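Long-range contact in putative glycosylhydrolase (Parabacteroides distasonis, PDB 3S5Q), which is probably a hydrolase acting on sugars, built on a concanavalin A-like fold, although its substrate is not established: residues A[59-70]-A[203-214]. Residues are numbered along the deposited sequence; the frame is centred on the assembly and turned at random.
Sequences YENFILDLEFKT and NIWFRNIQLKQL. With EDO (1,2-ethanediol), chain I.
Glu67 and Arg207 form the salt bridge between two antiparallel strands, 62-70 and 204-213. Arg207, extended from CG to NE, has the length to reach the neighbouring strand and presents the edge of its flat guanidinium to a single carboxylate oxygen: Glu67 OE1 lies in its plane, 2.9 Å from Arg207 NE and 3.1 Å from Arg207 NH2. The two planes are 48° apart, and NE meets OE1 from above the carboxylate. Glu67 OE2 instead takes a water that also accepts from Asn208 ND2.

On the other face, apolar side chains interlock. Leu211 lays CD1 over the Tyr59 ring, a CH-pi contact 4.0 Å from the centroid; its branched end spreads two methyls against Tyr59 and Phe62. Leu64 and Ile209 run side by side, while Leu66 CD1 lies 3.8 Å from Phe206 CD2, in that ring's plane at its edge. Leu64, Leu66, Phe206 and Leu211 are buried.

Between the pairs Asp65-Gln210 and Glu67-Arg207, a beta bulge sets Asn208, with left-handed backbone angles, and Ile209 against Leu66 alone, shifting the register by one. Gln213, bent at chi2 (61°), turns its amide back: NE2 donates to Glu60 O at 3.0 Å and to Leu214 O at 2.9 Å.

Strand 135-143 flanks 62-70 on its other edge, where Arg137 pairs with Asp65 and Trp135 makes a cation-pi contact with Arg207. The apolar face packs on strands 75-82 and 192-195 of the second sheet, forming the core of the beta sandwich.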
# COMPACT_ATOMS: atom_id res chain seq x y z
N TYR A 59 -2.86 -14.05 3.09
CA TYR A 59 -4.19 -13.61 2.71
C TYR A 59 -4.35 -13.64 1.19
O TYR A 59 -3.43 -13.30 0.44
CB TYR A 59 -4.45 -12.19 3.21
CG TYR A 59 -4.55 -12.05 4.71
CD1 TYR A 59 -5.76 -12.28 5.37
CD2 TYR A 59 -3.48 -11.65 5.47
CE1 TYR A 59 -5.90 -12.16 6.74
CE2 TYR A 59 -3.60 -11.49 6.86
CZ TYR A 59 -4.81 -11.78 7.48
OH TYR A 59 -4.95 -11.63 8.83
N GLU A 60 -5.56 -13.99 0.77
CA GLU A 60 -6.02 -13.89 -0.61
C GLU A 60 -7.50 -13.42 -0.62
O GLU A 60 -8.18 -13.49 0.40
CB GLU A 60 -5.90 -15.25 -1.32
CG GLU A 60 -6.70 -16.32 -0.66
CD GLU A 60 -6.56 -17.67 -1.36
OE1 GLU A 60 -6.05 -17.66 -2.52
OE2 GLU A 60 -7.01 -18.69 -0.75
N ASN A 61 -7.96 -12.90 -1.74
CA ASN A 61 -9.36 -12.53 -1.91
C ASN A 61 -9.85 -11.63 -0.78
O ASN A 61 -10.71 -12.02 0.01
CB ASN A 61 -10.18 -13.80 -2.05
CG ASN A 61 -9.81 -14.55 -3.28
OD1 ASN A 61 -9.63 -13.95 -4.34
ND2 ASN A 61 -9.68 -15.89 -3.16
N PHE A 62 -9.23 -10.47 -0.68
CA PHE A 62 -9.46 -9.52 0.43
C PHE A 62 -9.56 -8.08 -0.02
O PHE A 62 -9.21 -7.72 -1.17
CB PHE A 62 -8.35 -9.60 1.53
CG PHE A 62 -6.96 -9.26 1.01
CD1 PHE A 62 -6.52 -7.95 1.00
CD2 PHE A 62 -6.10 -10.25 0.55
CE1 PHE A 62 -5.29 -7.62 0.49
CE2 PHE A 62 -4.83 -9.95 0.06
CZ PHE A 62 -4.41 -8.61 0.04
N ILE A 63 -10.07 -7.26 0.89
CA ILE A 63 -10.06 -5.81 0.76
C ILE A 63 -9.36 -5.25 1.99
O ILE A 63 -9.78 -5.50 3.13
CB ILE A 63 -11.46 -5.16 0.65
CG1 ILE A 63 -12.30 -5.83 -0.45
CG2 ILE A 63 -11.31 -3.66 0.37
CD1 ILE A 63 -13.84 -5.53 -0.36
N LEU A 64 -8.29 -4.53 1.73
CA LEU A 64 -7.46 -3.91 2.75
C LEU A 64 -7.75 -2.41 2.68
O LEU A 64 -7.58 -1.75 1.62
CB LEU A 64 -5.99 -4.25 2.52
CG LEU A 64 -4.94 -3.71 3.52
CD1 LEU A 64 -5.02 -4.30 4.90
CD2 LEU A 64 -3.57 -3.93 2.94
N ASP A 65 -8.21 -1.88 3.81
CA ASP A 65 -8.66 -0.48 3.93
C ASP A 65 -7.81 0.16 5.02
O ASP A 65 -7.82 -0.29 6.16
CB ASP A 65 -10.16 -0.48 4.27
CG ASP A 65 -10.82 0.91 4.23
OD1 ASP A 65 -10.20 1.89 4.66
OD2 ASP A 65 -12.00 1.00 3.79
N LEU A 66 -7.01 1.16 4.66
CA LEU A 66 -6.15 1.79 5.62
C LEU A 66 -6.10 3.27 5.42
O LEU A 66 -6.46 3.76 4.37
CB LEU A 66 -4.73 1.25 5.48
CG LEU A 66 -4.13 1.54 4.08
CD1 LEU A 66 -2.81 2.19 4.21
CD2 LEU A 66 -4.11 0.23 3.24
N GLU A 67 -5.60 3.96 6.44
CA GLU A 67 -5.27 5.36 6.33
C GLU A 67 -3.78 5.56 6.50
O GLU A 67 -3.12 4.81 7.22
CB GLU A 67 -6.04 6.16 7.35
CG GLU A 67 -7.54 5.98 7.23
CD GLU A 67 -8.36 7.10 7.87
OE1 GLU A 67 -7.75 7.98 8.51
OE2 GLU A 67 -9.62 7.05 7.75
N PHE A 68 -3.23 6.52 5.78
CA PHE A 68 -1.82 6.86 5.95
C PHE A 68 -1.67 8.35 5.84
O PHE A 68 -2.46 8.99 5.17
CB PHE A 68 -0.92 6.14 4.92
CG PHE A 68 -1.11 6.60 3.49
CD1 PHE A 68 -0.42 7.71 2.99
CD2 PHE A 68 -1.95 5.88 2.60
CE1 PHE A 68 -0.62 8.12 1.69
CE2 PHE A 68 -2.13 6.29 1.30
CZ PHE A 68 -1.44 7.41 0.84
N LYS A 69 -0.67 8.88 6.53
CA LYS A 69 -0.35 10.30 6.52
C LYS A 69 1.12 10.40 6.10
O LYS A 69 1.96 9.62 6.54
CB LYS A 69 -0.53 10.89 7.92
CG LYS A 69 -0.13 12.36 8.03
CD LYS A 69 -0.22 12.86 9.44
CE LYS A 69 -1.64 13.21 9.84
NZ LYS A 69 -1.65 14.22 10.93
N THR A 70 1.42 11.35 5.22
CA THR A 70 2.79 11.55 4.75
C THR A 70 3.38 12.78 5.44
O THR A 70 2.67 13.59 6.03
CB THR A 70 2.89 11.76 3.19
OG1 THR A 70 2.29 13.02 2.84
CG2 THR A 70 2.21 10.65 2.42
N ASN A 203 9.04 10.57 7.58
CA ASN A 203 8.23 9.61 8.29
C ASN A 203 6.93 9.24 7.61
O ASN A 203 6.35 10.03 6.87
CB ASN A 203 7.96 10.13 9.68
CG ASN A 203 9.18 10.09 10.54
OD1 ASN A 203 9.93 9.10 10.58
ND2 ASN A 203 9.43 11.19 11.22
N ILE A 204 6.48 8.02 7.88
CA ILE A 204 5.19 7.51 7.43
C ILE A 204 4.37 7.14 8.67
O ILE A 204 4.92 6.55 9.58
CB ILE A 204 5.35 6.25 6.46
CG1 ILE A 204 4.01 5.79 5.93
CG2 ILE A 204 6.07 5.04 7.13
CD1 ILE A 204 3.29 6.77 5.08
N TRP A 205 3.08 7.47 8.70
CA TRP A 205 2.18 7.05 9.79
C TRP A 205 1.00 6.31 9.19
O TRP A 205 0.47 6.74 8.16
CB TRP A 205 1.67 8.24 10.63
CG TRP A 205 2.75 9.04 11.27
CD1 TRP A 205 3.26 8.87 12.52
CD2 TRP A 205 3.46 10.15 10.69
NE1 TRP A 205 4.25 9.78 12.76
CE2 TRP A 205 4.40 10.59 11.66
CE3 TRP A 205 3.40 10.82 9.46
CZ2 TRP A 205 5.26 11.68 11.44
CZ3 TRP A 205 4.28 11.93 9.25
CH2 TRP A 205 5.18 12.34 10.23
N PHE A 206 0.57 5.23 9.84
CA PHE A 206 -0.63 4.47 9.42
C PHE A 206 -1.64 4.43 10.57
O PHE A 206 -1.26 4.51 11.74
CB PHE A 206 -0.27 3.02 9.10
CG PHE A 206 0.64 2.86 7.93
CD1 PHE A 206 2.03 2.85 8.09
CD2 PHE A 206 0.11 2.69 6.65
CE1 PHE A 206 2.89 2.66 6.96
CE2 PHE A 206 0.96 2.50 5.53
CZ PHE A 206 2.33 2.48 5.69
N ARG A 207 -2.93 4.32 10.21
CA ARG A 207 -3.96 4.02 11.19
C ARG A 207 -5.17 3.34 10.56
O ARG A 207 -5.34 3.31 9.31
CB ARG A 207 -4.40 5.26 11.96
CG ARG A 207 -5.37 6.17 11.19
CD ARG A 207 -5.61 7.51 11.91
NE ARG A 207 -6.62 8.29 11.18
CZ ARG A 207 -7.25 9.36 11.62
NH1 ARG A 207 -7.02 9.85 12.84
NH2 ARG A 207 -8.11 9.96 10.82
N ASN A 208 -6.01 2.80 11.44
CA ASN A 208 -7.24 2.13 11.04
C ASN A 208 -7.09 1.15 9.87
O ASN A 208 -7.86 1.17 8.90
CB ASN A 208 -8.36 3.14 10.71
CG ASN A 208 -9.75 2.52 10.90
OD1 ASN A 208 -9.89 1.52 11.60
ND2 ASN A 208 -10.77 3.13 10.31
N ILE A 209 -6.08 0.29 9.97
CA ILE A 209 -5.80 -0.73 8.95
C ILE A 209 -6.70 -1.92 9.20
O ILE A 209 -6.56 -2.60 10.22
CB ILE A 209 -4.32 -1.24 8.95
CG1 ILE A 209 -3.30 -0.08 8.88
CG2 ILE A 209 -4.10 -2.23 7.78
CD1 ILE A 209 -1.89 -0.45 9.35
N GLN A 210 -7.59 -2.20 8.26
CA GLN A 210 -8.64 -3.17 8.45
C GLN A 210 -8.74 -4.09 7.22
O GLN A 210 -8.38 -3.69 6.12
CB GLN A 210 -9.97 -2.43 8.63
CG GLN A 210 -10.01 -1.48 9.84
CD GLN A 210 -11.19 -1.74 10.69
OE1 GLN A 210 -11.61 -2.88 10.78
NE2 GLN A 210 -11.74 -0.71 11.31
N LEU A 211 -9.23 -5.30 7.41
CA LEU A 211 -9.27 -6.23 6.30
C LEU A 211 -10.58 -6.99 6.30
O LEU A 211 -11.04 -7.48 7.36
CB LEU A 211 -8.08 -7.21 6.35
CG LEU A 211 -7.96 -8.24 5.20
CD1 LEU A 211 -6.51 -8.60 4.91
CD2 LEU A 211 -8.82 -9.57 5.55
N LYS A 212 -11.15 -7.07 5.09
CA LYS A 212 -12.38 -7.79 4.83
C LYS A 212 -12.00 -9.02 4.01
O LYS A 212 -11.42 -8.91 2.94
CB LYS A 212 -13.38 -6.89 4.08
CG LYS A 212 -14.60 -7.60 3.41
CD LYS A 212 -15.48 -8.41 4.38
CE LYS A 212 -16.61 -9.16 3.68
NZ LYS A 212 -17.39 -10.08 4.56
N GLN A 213 -12.32 -10.19 4.55
CA GLN A 213 -12.09 -11.43 3.88
C GLN A 213 -13.29 -11.73 2.97
O GLN A 213 -14.40 -11.96 3.42
CB GLN A 213 -11.87 -12.56 4.88
CG GLN A 213 -11.61 -13.92 4.22
CD GLN A 213 -10.38 -13.93 3.36
OE1 GLN A 213 -9.26 -13.80 3.86
NE2 GLN A 213 -10.57 -14.10 2.04
N LEU A 214 -13.04 -11.74 1.67
CA LEU A 214 -14.08 -12.07 0.71
C LEU A 214 -14.11 -13.58 0.45
O LEU A 214 -13.29 -14.37 0.98
CB LEU A 214 -13.85 -11.35 -0.60
CG LEU A 214 -13.82 -9.84 -0.61
CD1 LEU A 214 -13.47 -9.39 -2.05
CD2 LEU A 214 -15.15 -9.25 -0.06
OXT LEU A 214 -14.94 -14.00 -0.36
C1 EDO I . -5.02 -0.76 13.05
O1 EDO I . -4.15 0.16 12.38
C2 EDO I . -4.29 -2.08 13.24
O2 EDO I . -4.69 -3.05 12.25
O HOH W 1 -7.22 -15.23 2.87
O HOH W 2 -9.13 2.71 6.86
O HOH W 3 -10.73 4.73 7.97